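Local coordinates for protein shikimate 5-dehydrogenase (Mycobacterium fortuitum subsp. fortuitum DSM 46621, PDB 4XIJ) that probably catalyses the reversible, NADP-dependent reduction of 3-dehydroshikimate to shikimate, the fourth of seven steps to chorismate, precursor of the aromatic amino acids, at residues 129-134 / 198-203. Residues are numbered along the deposited sequence; the frame is centred on the assembly and turned at random.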
loop_
_atom_site.group_PDB
_atom_site.type_symbol
_atom_site.label_atom_id
_atom_site.label_comp_id
_atom_site.label_asym_id
_atom_site.label_seq_id
_atom_site.Cartn_x
_atom_site.Cartn_y
_atom_site.Cartn_z
ATOM N N ALA A 129 17.689 2.726 -0.270
ATOM C CA ALA A 129 16.632 1.693 -0.252
ATOM C C ALA A 129 16.478 1.054 -1.596
ATOM O O ALA A 129 16.659 1.724 -2.614
ATOM C CB ALA A 129 15.263 2.307 0.177
ATOM N N LEU A 130 16.138 -0.231 -1.601
ATOM C CA LEU A 130 15.846 -0.974 -2.827
ATOM C C LEU A 130 14.346 -1.204 -2.939
ATOM O O LEU A 130 13.672 -1.468 -1.937
ATOM C CB LEU A 130 16.517 -2.370 -2.819
ATOM C CG LEU A 130 17.992 -2.378 -2.403
ATOM C CD1 LEU A 130 18.542 -3.813 -2.457
ATOM C CD2 LEU A 130 18.855 -1.426 -3.286
ATOM N N VAL A 131 13.829 -1.158 -4.158
ATOM C CA VAL A 131 12.505 -1.696 -4.476
ATOM C C VAL A 131 12.785 -2.917 -5.333
ATOM O O VAL A 131 13.484 -2.844 -6.371
ATOM C CB VAL A 131 11.637 -0.684 -5.216
ATOM C CG1 VAL A 131 10.329 -1.316 -5.650
ATOM C CG2 VAL A 131 11.395 0.510 -4.326
ATOM N N ILE A 132 12.311 -4.081 -4.891
ATOM C CA ILE A 132 12.502 -5.302 -5.695
ATOM C C ILE A 132 11.243 -5.489 -6.540
ATOM O O ILE A 132 10.157 -5.688 -5.984
ATOM C CB ILE A 132 12.740 -6.579 -4.830
ATOM C CG1 ILE A 132 13.684 -6.361 -3.628
ATOM C CG2 ILE A 132 13.219 -7.729 -5.723
ATOM C CD1 ILE A 132 15.028 -5.818 -3.993
ATOM N N GLY A 133 11.382 -5.476 -7.861
ATOM C CA GLY A 133 10.259 -5.598 -8.775
ATOM C C GLY A 133 9.854 -4.268 -9.387
ATOM O O GLY A 133 10.264 -3.177 -8.910
ATOM N N SER A 134 9.056 -4.347 -10.445
ATOM C CA SER A 134 8.644 -3.167 -11.208
ATOM C C SER A 134 7.169 -3.189 -11.542
ATOM O O SER A 134 6.740 -2.478 -12.447
ATOM C CB SER A 134 9.450 -3.033 -12.509
ATOM O OG SER A 134 9.280 -4.181 -13.329
ATOM N N VAL A 198 12.061 -2.941 -0.060
ATOM C CA VAL A 198 10.667 -3.350 -0.157
ATOM C C VAL A 198 10.601 -4.327 -1.304
ATOM O O VAL A 198 10.881 -3.959 -2.434
ATOM C CB VAL A 198 9.725 -2.151 -0.439
ATOM C CG1 VAL A 198 8.249 -2.600 -0.506
ATOM C CG2 VAL A 198 9.919 -1.085 0.630
ATOM N N SER A 199 10.191 -5.551 -1.033
ATOM C CA SER A 199 10.066 -6.556 -2.071
ATOM C C SER A 199 8.619 -6.713 -2.508
ATOM O O SER A 199 7.733 -7.021 -1.689
ATOM C CB SER A 199 10.593 -7.905 -1.571
ATOM O OG SER A 199 10.538 -8.832 -2.635
ATOM N N THR A 200 8.348 -6.429 -3.776
ATOM C CA THR A 200 6.989 -6.405 -4.302
ATOM C C THR A 200 6.631 -7.633 -5.137
ATOM O O THR A 200 5.508 -7.717 -5.651
ATOM C CB THR A 200 6.756 -5.135 -5.181
ATOM O OG1 THR A 200 7.508 -5.235 -6.399
ATOM C CG2 THR A 200 7.144 -3.858 -4.420
ATOM N N ILE A 201 7.565 -8.578 -5.261
ATOM C CA ILE A 201 7.366 -9.717 -6.166
ATOM C C ILE A 201 6.932 -10.978 -5.397
ATOM O O ILE A 201 7.096 -11.085 -4.166
ATOM C CB ILE A 201 8.661 -9.997 -6.972
ATOM C CG1 ILE A 201 9.824 -10.450 -6.070
ATOM C CG2 ILE A 201 9.068 -8.757 -7.820
ATOM C CD1 ILE A 201 11.071 -10.823 -6.906
ATOM N N PRO A 202 6.393 -11.968 -6.105
ATOM C CA PRO A 202 5.928 -13.169 -5.399
ATOM C C PRO A 202 7.075 -13.922 -4.709
ATOM O O PRO A 202 8.259 -13.842 -5.132
ATOM C CB PRO A 202 5.301 -14.025 -6.532
ATOM C CG PRO A 202 4.836 -13.006 -7.539
ATOM C CD PRO A 202 5.961 -11.965 -7.515
ATOM N N ALA A 203 6.730 -14.643 -3.651
ATOM C CA ALA A 203 7.716 -15.367 -2.878
ATOM C C ALA A 203 8.566 -16.328 -3.710
ATOM O O ALA A 203 9.777 -16.428 -3.472
ATOM C CB ALA A 203 7.029 -16.120 -1.772
#
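Ile132 overlaps Ser199, its bridge partner, and reaches past it to Ile201. The CB of Ile132 lies 3.8 Å from Ser199 OG, a van der Waals contact on the face of the sheet that the two residues share. With CG2 anti to the backbone N, Ile132 turns this methyl to Ile201, whose CD1 it meets at 3.9 Å, the two side chains meeting at a slant. The other branch of Ile201 closes on the backbone, CG2 resting 3.5 Å from Gly133 CA. The strands run parallel: Val198 N donates to Leu130 O, and Val198 O in turn accepts from Ile132 N at 2.8 Å. Past the last bridge the carbonyl of Ile132 takes two bonds from a single residue. Thr200 N approaches at 2.9 Å in the carbonyl plane, whereas Thr200 OG1 donates to Ile132 O from 2.7 Å, tilted 19° out of it; OG1 lies between the backbone N and the carbonyl carbon (chi1 70°), which turns the hydroxyl to Ile132 O. This double grip continues the pairing beyond the regular strands. Gly133, with a positive phi of 103°, packs its CA against both Thr200 OG1 and Ile201 CG2. It is consistent with the first glycine of a Rossmann-type GxGxxA turn, the glycine-rich strand-turn-helix that in such folds lies by the cofactor's pyrophosphate. Strands 128-132 and 196-199 are the central pair of the six-stranded parallel sheet. Strand 152-157 flanks 128-132 on its other edge, with Val156 against Ile132, while Leu145 of helix 138-147 covers Val131 on the opposite face.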